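Local coordinates for protein dimethyl-sulfide monooxygenase (Hyphomicrobium sulfonivorans, PDB 6AK1) that oxidises dimethyl sulfide to methanethiol and formaldehyde with FMN, NADH and oxygen, the first step of dimethyl sulfide degradation, at residues 38-51 and 401-413. Numbering follows the deposited sequence.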
ATOM      1  N   TYR A  38      10.725 -12.312 -12.020  1.00 19.83           N
ATOM      2  CA  TYR A  38       9.293 -12.168 -11.770  1.00 19.88           C
ATOM      3  C   TYR A  38       8.919 -10.700 -11.632  1.00 18.59           C
ATOM      4  O   TYR A  38       7.952 -10.229 -12.236  1.00 19.43           O
ATOM      5  CB  TYR A  38       8.868 -12.944 -10.510  1.00 19.78           C
ATOM      6  CG  TYR A  38       7.461 -12.594 -10.034  1.00 22.20           C
ATOM      7  CD1 TYR A  38       6.339 -13.232 -10.564  1.00 23.47           C
ATOM      8  CD2 TYR A  38       7.253 -11.601  -9.071  1.00 21.85           C
ATOM      9  CE1 TYR A  38       5.061 -12.906 -10.147  1.00 22.21           C
ATOM     10  CE2 TYR A  38       5.973 -11.259  -8.660  1.00 22.23           C
ATOM     11  CZ  TYR A  38       4.882 -11.915  -9.202  1.00 20.66           C
ATOM     12  OH  TYR A  38       3.614 -11.595  -8.777  1.00 22.65           O
ATOM     13  N   TRP A  39       9.708  -9.950 -10.866  1.00 18.91           N
ATOM     14  CA  TRP A  39       9.360  -8.562 -10.592  1.00 18.07           C
ATOM     15  C   TRP A  39       9.569  -7.665 -11.809  1.00 20.58           C
ATOM     16  O   TRP A  39       8.733  -6.795 -12.080  1.00 21.54           O
ATOM     17  CB  TRP A  39      10.149  -8.073  -9.383  1.00 15.86           C
ATOM     18  CG  TRP A  39       9.742  -8.851  -8.171  1.00 17.81           C
ATOM     19  CD1 TRP A  39      10.412  -9.895  -7.602  1.00 17.80           C
ATOM     20  CD2 TRP A  39       8.533  -8.680  -7.412  1.00 15.37           C
ATOM     21  NE1 TRP A  39       9.699 -10.371  -6.522  1.00 19.29           N
ATOM     22  CE2 TRP A  39       8.548  -9.635  -6.383  1.00 18.54           C
ATOM     23  CE3 TRP A  39       7.430  -7.811  -7.514  1.00 18.90           C
ATOM     24  CZ2 TRP A  39       7.494  -9.756  -5.449  1.00 21.42           C
ATOM     25  CZ3 TRP A  39       6.394  -7.917  -6.576  1.00 16.44           C
ATOM     26  CH2 TRP A  39       6.437  -8.882  -5.561  1.00 16.72           C
ATOM     27  N   THR A  40      10.659  -7.855 -12.562  1.00 18.03           N
ATOM     28  CA  THR A  40      10.857  -7.003 -13.736  1.00 20.02           C
ATOM     29  C   THR A  40       9.825  -7.303 -14.819  1.00 18.58           C
ATOM     30  O   THR A  40       9.331  -6.379 -15.478  1.00 18.53           O
ATOM     31  CB  THR A  40      12.290  -7.132 -14.284  1.00 18.55           C
ATOM     32  OG1 THR A  40      12.581  -8.493 -14.632  1.00 17.70           O
ATOM     33  CG2 THR A  40      13.281  -6.670 -13.246  1.00 13.38           C
ATOM     34  N   ASN A  41       9.476  -8.582 -15.015  1.00 17.68           N
ATOM     35  CA  ASN A  41       8.384  -8.918 -15.931  1.00 22.50           C
ATOM     36  C   ASN A  41       7.051  -8.328 -15.461  1.00 20.15           C
ATOM     37  O   ASN A  41       6.262  -7.848 -16.273  1.00 21.92           O
ATOM     38  CB  ASN A  41       8.241 -10.435 -16.069  1.00 22.23           C
ATOM     39  CG  ASN A  41       9.375 -11.066 -16.830  1.00 24.21           C
ATOM     40  OD1 ASN A  41      10.066 -10.405 -17.612  1.00 26.96           O
ATOM     41  ND2 ASN A  41       9.561 -12.367 -16.627  1.00 24.91           N
ATOM     42  N   MET A  42       6.776  -8.380 -14.156  1.00 20.07           N
ATOM     43  CA  MET A  42       5.546  -7.790 -13.625  1.00 20.29           C
ATOM     44  C   MET A  42       5.471  -6.290 -13.925  1.00 23.89           C
ATOM     45  O   MET A  42       4.450  -5.798 -14.430  1.00 20.97           O
ATOM     46  CB  MET A  42       5.447  -8.060 -12.113  1.00 18.32           C
ATOM     47  CG  MET A  42       4.214  -7.445 -11.410  1.00 18.16           C
ATOM     48  SD  MET A  42       2.642  -7.978 -12.169  1.00 28.26           S
ATOM     49  CE  MET A  42       2.851  -9.747 -12.045  1.00 20.21           C
ATOM     50  N   ALA A  43       6.561  -5.552 -13.649  1.00 18.90           N
ATOM     51  CA  ALA A  43       6.557  -4.100 -13.845  1.00 19.12           C
ATOM     52  C   ALA A  43       6.352  -3.736 -15.309  1.00 19.15           C
ATOM     53  O   ALA A  43       5.635  -2.778 -15.621  1.00 17.20           O
ATOM     54  CB  ALA A  43       7.865  -3.476 -13.322  1.00 16.80           C
ATOM     55  N   MET A  44       6.996  -4.468 -16.220  1.00 20.34           N
ATOM     56  CA  MET A  44       6.811  -4.196 -17.639  1.00 21.20           C
ATOM     57  C   MET A  44       5.390  -4.515 -18.080  1.00 22.87           C
ATOM     58  O   MET A  44       4.804  -3.780 -18.885  1.00 21.66           O
ATOM     59  CB  MET A  44       7.814  -4.997 -18.461  1.00 24.69           C
ATOM     60  CG  MET A  44       9.259  -4.595 -18.211  1.00 22.68           C
ATOM     61  SD  MET A  44      10.351  -5.262 -19.495  1.00 32.69           S
ATOM     62  CE  MET A  44      10.543  -6.943 -18.943  1.00 23.07           C
ATOM     63  N   GLU A  45       4.825  -5.611 -17.562  1.00 20.42           N
ATOM     64  CA  GLU A  45       3.472  -6.004 -17.917  1.00 23.18           C
ATOM     65  C   GLU A  45       2.445  -4.985 -17.421  1.00 26.24           C
ATOM     66  O   GLU A  45       1.441  -4.743 -18.100  1.00 23.36           O
ATOM     67  CB  GLU A  45       3.181  -7.400 -17.357  1.00 22.73           C
ATOM     68  CG  GLU A  45       1.742  -7.862 -17.513  1.00 24.08           C
ATOM     69  CD  GLU A  45       1.394  -8.292 -18.944  1.00 27.77           C
ATOM     70  OE1 GLU A  45       2.157  -7.960 -19.872  1.00 25.74           O
ATOM     71  OE2 GLU A  45       0.358  -8.975 -19.133  1.00 29.15           O
ATOM     72  N   LEU A  46       2.695  -4.354 -16.266  1.00 23.77           N
ATOM     73  CA  LEU A  46       1.827  -3.272 -15.805  1.00 22.87           C
ATOM     74  C   LEU A  46       1.835  -2.077 -16.751  1.00 22.44           C
ATOM     75  O   LEU A  46       0.809  -1.407 -16.890  1.00 22.75           O
ATOM     76  CB  LEU A  46       2.228  -2.828 -14.396  1.00 22.02           C
ATOM     77  CG  LEU A  46       1.981  -3.821 -13.245  1.00 22.45           C
ATOM     78  CD1 LEU A  46       2.122  -3.140 -11.916  1.00 26.54           C
ATOM     79  CD2 LEU A  46       0.611  -4.433 -13.344  1.00 21.14           C
ATOM     80  N   GLU A  47       2.964  -1.785 -17.415  1.00 22.51           N
ATOM     81  CA  GLU A  47       2.972  -0.637 -18.323  1.00 25.69           C
ATOM     82  C   GLU A  47       2.289  -0.948 -19.647  1.00 23.41           C
ATOM     83  O   GLU A  47       1.718  -0.050 -20.266  1.00 28.33           O
ATOM     84  CB  GLU A  47       4.402  -0.136 -18.578  1.00 27.47           C
ATOM     85  CG  GLU A  47       5.008   0.470 -17.355  1.00 26.19           C
ATOM     86  CD  GLU A  47       6.095   1.499 -17.624  1.00 25.09           C
ATOM     87  OE1 GLU A  47       6.839   1.390 -18.624  1.00 31.31           O
ATOM     88  OE2 GLU A  47       6.210   2.429 -16.807  1.00 25.58           O
ATOM     89  N   ARG A  48       2.319  -2.202 -20.087  1.00 26.35           N
ATOM     90  CA  ARG A  48       1.537  -2.591 -21.254  1.00 30.24           C
ATOM     91  C   ARG A  48       0.060  -2.248 -21.072  1.00 26.53           C
ATOM     92  O   ARG A  48      -0.630  -1.930 -22.046  1.00 29.59           O
ATOM     93  CB  ARG A  48       1.720  -4.092 -21.534  1.00 29.94           C
ATOM     94  CG  ARG A  48       0.990  -4.601 -22.778  1.00 24.35           C
ATOM     95  CD  ARG A  48       1.274  -6.067 -23.042  1.00 27.10           C
ATOM     96  NE  ARG A  48       0.594  -6.987 -22.132  1.00 25.62           N
ATOM     97  CZ  ARG A  48      -0.623  -7.489 -22.342  1.00 28.56           C
ATOM     98  NH1 ARG A  48      -1.312  -7.139 -23.423  1.00 27.96           N
ATOM     99  NH2 ARG A  48      -1.158  -8.341 -21.471  1.00 22.14           N
ATOM    100  N   GLY A  49      -0.433  -2.277 -19.837  1.00 29.50           N
ATOM    101  CA  GLY A  49      -1.798  -1.904 -19.538  1.00 25.36           C
ATOM    102  C   GLY A  49      -1.973  -0.541 -18.906  1.00 30.28           C
ATOM    103  O   GLY A  49      -3.091  -0.222 -18.482  1.00 31.36           O
ATOM    104  N   CYS A  50      -0.904   0.263 -18.807  1.00 30.44           N
ATOM    105  CA  CYS A  50      -0.950   1.630 -18.252  1.00 27.59           C
ATOM    106  C   CYS A  50      -1.521   1.658 -16.831  1.00 27.52           C
ATOM    107  O   CYS A  50      -2.213   2.603 -16.431  1.00 25.69           O
ATOM    108  CB  CYS A  50      -1.735   2.576 -19.171  1.00 29.21           C
ATOM    109  SG  CYS A  50      -0.954   2.940 -20.772  1.00 35.56           S
ATOM    110  N   PHE A  51      -1.227   0.617 -16.052  1.00 24.84           N
ATOM    111  CA  PHE A  51      -1.579   0.631 -14.635  1.00 23.09           C
ATOM    112  C   PHE A  51      -0.863   1.780 -13.927  1.00 23.96           C
ATOM    113  O   PHE A  51       0.262   2.153 -14.273  1.00 21.06           O
ATOM    114  CB  PHE A  51      -1.199  -0.699 -13.969  1.00 21.18           C
ATOM    115  CG  PHE A  51      -2.285  -1.751 -14.008  1.00 26.85           C
ATOM    116  CD1 PHE A  51      -3.012  -1.993 -15.170  1.00 24.14           C
ATOM    117  CD2 PHE A  51      -2.568  -2.509 -12.877  1.00 21.93           C
ATOM    118  CE1 PHE A  51      -3.997  -2.968 -15.200  1.00 24.50           C
ATOM    119  CE2 PHE A  51      -3.553  -3.496 -12.900  1.00 26.10           C
ATOM    120  CZ  PHE A  51      -4.267  -3.730 -14.063  1.00 22.50           C
ATOM    121  N   THR A 401      -0.732 -15.438 -10.381  1.00 22.59           N
ATOM    122  CA  THR A 401       0.074 -14.341 -10.881  1.00 22.68           C
ATOM    123  C   THR A 401       1.092 -14.944 -11.835  1.00 20.96           C
ATOM    124  O   THR A 401       1.606 -16.028 -11.567  1.00 21.38           O
ATOM    125  CB  THR A 401       0.749 -13.561  -9.708  1.00 20.15           C
ATOM    126  OG1 THR A 401       1.575 -12.509 -10.225  1.00 21.40           O
ATOM    127  CG2 THR A 401       1.575 -14.485  -8.855  1.00 18.95           C
ATOM    128  N   PRO A 402       1.376 -14.262 -12.962  1.00 25.78           N
ATOM    129  CA  PRO A 402       0.891 -12.930 -13.338  1.00 24.24           C
ATOM    130  C   PRO A 402      -0.425 -12.913 -14.076  1.00 24.01           C
ATOM    131  O   PRO A 402      -0.797 -11.822 -14.533  1.00 23.45           O
ATOM    132  CB  PRO A 402       1.972 -12.436 -14.288  1.00 20.99           C
ATOM    133  CG  PRO A 402       2.289 -13.690 -15.062  1.00 21.50           C
ATOM    134  CD  PRO A 402       2.348 -14.759 -13.960  1.00 22.08           C
ATOM    135  N   GLY A 403      -1.083 -14.071 -14.229  1.00 22.34           N
ATOM    136  CA  GLY A 403      -2.265 -14.138 -15.080  1.00 19.57           C
ATOM    137  C   GLY A 403      -3.369 -13.185 -14.659  1.00 25.32           C
ATOM    138  O   GLY A 403      -4.118 -12.682 -15.505  1.00 21.76           O
ATOM    139  N   SER A 404      -3.475 -12.909 -13.353  1.00 24.21           N
ATOM    140  CA  SER A 404      -4.526 -12.019 -12.870  1.00 24.74           C
ATOM    141  C   SER A 404      -4.398 -10.631 -13.485  1.00 25.05           C
ATOM    142  O   SER A 404      -5.396 -10.044 -13.911  1.00 25.21           O
ATOM    143  CB  SER A 404      -4.483 -11.944 -11.347  1.00 25.33           C
ATOM    144  OG  SER A 404      -4.930 -10.674 -10.900  1.00 31.33           O
ATOM    145  N   VAL A 405      -3.172 -10.106 -13.558  1.00 24.29           N
ATOM    146  CA  VAL A 405      -2.917  -8.808 -14.185  1.00 22.76           C
ATOM    147  C   VAL A 405      -3.036  -8.899 -15.703  1.00 22.04           C
ATOM    148  O   VAL A 405      -3.645  -8.030 -16.347  1.00 22.13           O
ATOM    149  CB  VAL A 405      -1.527  -8.299 -13.773  1.00 21.35           C
ATOM    150  CG1 VAL A 405      -1.045  -7.248 -14.751  1.00 24.08           C
ATOM    151  CG2 VAL A 405      -1.540  -7.763 -12.355  1.00 23.11           C
ATOM    152  N   THR A 406      -2.448  -9.942 -16.293  1.00 22.09           N
ATOM    153  CA  THR A 406      -2.529 -10.146 -17.737  1.00 23.26           C
ATOM    154  C   THR A 406      -3.972 -10.283 -18.212  1.00 24.56           C
ATOM    155  O   THR A 406      -4.352  -9.691 -19.230  1.00 24.26           O
ATOM    156  CB  THR A 406      -1.713 -11.378 -18.127  1.00 26.53           C
ATOM    157  OG1 THR A 406      -0.341 -11.157 -17.778  1.00 25.16           O
ATOM    158  CG2 THR A 406      -1.806 -11.632 -19.638  1.00 25.78           C
ATOM    159  N   ASP A 407      -4.794 -11.061 -17.494  1.00 21.85           N
ATOM    160  CA  ASP A 407      -6.199 -11.196 -17.885  1.00 23.10           C
ATOM    161  C   ASP A 407      -6.938  -9.864 -17.764  1.00 26.61           C
ATOM    162  O   ASP A 407      -7.744  -9.510 -18.636  1.00 24.65           O
ATOM    163  CB  ASP A 407      -6.903 -12.252 -17.030  1.00 24.02           C
ATOM    164  CG  ASP A 407      -6.612 -13.667 -17.472  1.00 28.92           C
ATOM    165  OD1 ASP A 407      -6.017 -13.860 -18.561  1.00 31.55           O
ATOM    166  OD2 ASP A 407      -7.000 -14.594 -16.720  1.00 28.00           O
ATOM    167  N   PHE A 408      -6.691  -9.117 -16.681  1.00 21.52           N
ATOM    168  CA  PHE A 408      -7.303  -7.797 -16.551  1.00 23.44           C
ATOM    169  C   PHE A 408      -6.946  -6.904 -17.731  1.00 21.29           C
ATOM    170  O   PHE A 408      -7.819  -6.256 -18.320  1.00 23.82           O
ATOM    171  CB  PHE A 408      -6.879  -7.127 -15.245  1.00 20.77           C
ATOM    172  CG  PHE A 408      -7.779  -5.993 -14.848  1.00 20.23           C
ATOM    173  CD1 PHE A 408      -7.540  -4.715 -15.308  1.00 17.04           C
ATOM    174  CD2 PHE A 408      -8.892  -6.224 -14.039  1.00 21.49           C
ATOM    175  CE1 PHE A 408      -8.373  -3.675 -14.967  1.00 20.37           C
ATOM    176  CE2 PHE A 408      -9.732  -5.179 -13.690  1.00 19.60           C
ATOM    177  CZ  PHE A 408      -9.474  -3.908 -14.154  1.00 17.20           C
ATOM    178  N   ILE A 409      -5.662  -6.851 -18.086  1.00 23.94           N
ATOM    179  CA  ILE A 409      -5.247  -6.011 -19.206  1.00 25.10           C
ATOM    180  C   ILE A 409      -5.894  -6.484 -20.506  1.00 22.46           C
ATOM    181  O   ILE A 409      -6.419  -5.679 -21.277  1.00 23.72           O
ATOM    182  CB  ILE A 409      -3.713  -5.978 -19.305  1.00 25.68           C
ATOM    183  CG1 ILE A 409      -3.127  -5.372 -18.027  1.00 23.81           C
ATOM    184  CG2 ILE A 409      -3.260  -5.191 -20.551  1.00 24.71           C
ATOM    185  CD1 ILE A 409      -1.603  -5.460 -17.944  1.00 26.48           C
ATOM    186  N   ASP A 410      -5.902  -7.793 -20.751  1.00 24.53           N
ATOM    187  CA  ASP A 410      -6.379  -8.301 -22.038  1.00 26.80           C
ATOM    188  C   ASP A 410      -7.896  -8.174 -22.186  1.00 26.31           C
ATOM    189  O   ASP A 410      -8.389  -7.805 -23.257  1.00 25.50           O
ATOM    190  CB  ASP A 410      -5.950  -9.762 -22.214  1.00 25.41           C
ATOM    191  CG  ASP A 410      -4.437  -9.910 -22.352  1.00 27.05           C
ATOM    192  OD1 ASP A 410      -3.756  -8.900 -22.598  1.00 27.91           O
ATOM    193  OD2 ASP A 410      -3.930 -11.034 -22.216  1.00 28.23           O
ATOM    194  N   TYR A 411      -8.650  -8.499 -21.138  1.00 25.42           N
ATOM    195  CA  TYR A 411     -10.102  -8.629 -21.230  1.00 24.84           C
ATOM    196  C   TYR A 411     -10.867  -7.408 -20.733  1.00 27.82           C
ATOM    197  O   TYR A 411     -11.940  -7.118 -21.264  1.00 30.64           O
ATOM    198  CB  TYR A 411     -10.590  -9.828 -20.421  1.00 25.02           C
ATOM    199  CG  TYR A 411     -10.207 -11.198 -20.920  1.00 25.78           C
ATOM    200  CD1 TYR A 411     -10.868 -11.772 -21.995  1.00 25.12           C
ATOM    201  CD2 TYR A 411      -9.234 -11.945 -20.266  1.00 24.33           C
ATOM    202  CE1 TYR A 411     -10.545 -13.030 -22.430  1.00 24.06           C
ATOM    203  CE2 TYR A 411      -8.904 -13.212 -20.694  1.00 29.50           C
ATOM    204  CZ  TYR A 411      -9.573 -13.752 -21.782  1.00 29.96           C
ATOM    205  OH  TYR A 411      -9.275 -15.021 -22.224  1.00 32.43           O
ATOM    206  N   ILE A 412     -10.385  -6.723 -19.696  1.00 21.94           N
ATOM    207  CA  ILE A 412     -11.137  -5.642 -19.046  1.00 22.97           C
ATOM    208  C   ILE A 412     -10.682  -4.256 -19.511  1.00 25.36           C
ATOM    209  O   ILE A 412     -11.508  -3.411 -19.832  1.00 27.16           O
ATOM    210  CB  ILE A 412     -11.049  -5.760 -17.509  1.00 22.42           C
ATOM    211  CG1 ILE A 412     -11.522  -7.137 -17.031  1.00 22.55           C
ATOM    212  CG2 ILE A 412     -11.847  -4.639 -16.853  1.00 21.59           C
ATOM    213  CD1 ILE A 412     -12.818  -7.612 -17.684  1.00 22.36           C
ATOM    214  N   VAL A 413      -9.350  -4.021 -19.540  1.00 27.51           N
ATOM    215  CA  VAL A 413      -8.871  -2.676 -19.926  1.00 27.07           C
ATOM    216  C   VAL A 413      -9.392  -2.207 -21.248  1.00 28.22           C
ATOM    217  O   VAL A 413      -9.744  -1.016 -21.357  1.00 28.49           O
ATOM    218  CB  VAL A 413      -7.306  -2.659 -19.849  1.00 28.12           C
ATOM    219  CG1 VAL A 413      -6.743  -1.527 -20.703  1.00 25.70           C
ATOM    220  CG2 VAL A 413      -6.846  -2.489 -18.410  1.00 24.48           C
TER
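Two outer helices of the luciferase-like TIM barrel, 38-48 and 403-413, pack side by side here, with Glu45 and Arg48 facing Thr406 and Asp410 along their partly exposed side. The Thr406 hydroxyl donates to the Glu45 carboxylate, OG1 to OE2 2.7 Å, coming from above its plane. Arg48 NH2 reaches the same oxygen from the opposite face, so OE2 is held by two donors, while Arg48 NE binds OE1 almost straight, at 171°. With Glu45 held side-on, another edge of the guanidinium meets helix 403-413, where NH1 and NH2 converge end-on upon Asp410 OD1; NH2 is the nearer, at 2.9 Å from OD1. Ile409 CG2 lies over one face of the guanidinium group. Replacing Glu45 with an alanine would probably leave Thr406 OG1 without this acceptor and set the Arg48 guanidinium free to turn away from Asp410.

The segment axes run nearly parallel, 13° apart with a closest approach of 9.9 Å, as expected of helices that follow adjacent, parallel barrel strands. Strand 6-12, paired with both 53-57 and 393-397, lies beneath: Leu46 touches its Ala9, and Phe51 and Phe408 both touch Leu7. Between the helices, Leu46 CD2 meets Val405 CG1 at 3.6 Å. At the Schellman turn that ends helix 38-48, Gly49 CA lies 3.7 Å from Ile409 CG2; a beta carbon on the glycine would clash with Ile409 CG1. The Phe51 and Phe408 rings meet obliquely, planes nearly perpendicular, through CZ of Phe51 and CD1 of Phe408.

At the other end Tyr38, its CG anti to the backbone N (chi1 168°), extends its hydroxyl to Thr401, OH to OG1 2.7 Å, and also hydrogen-bonds Asp11. The doubly bent Met42 chain brings CE within 3.6 Å of Pro402 CB, just after a cis peptide bond.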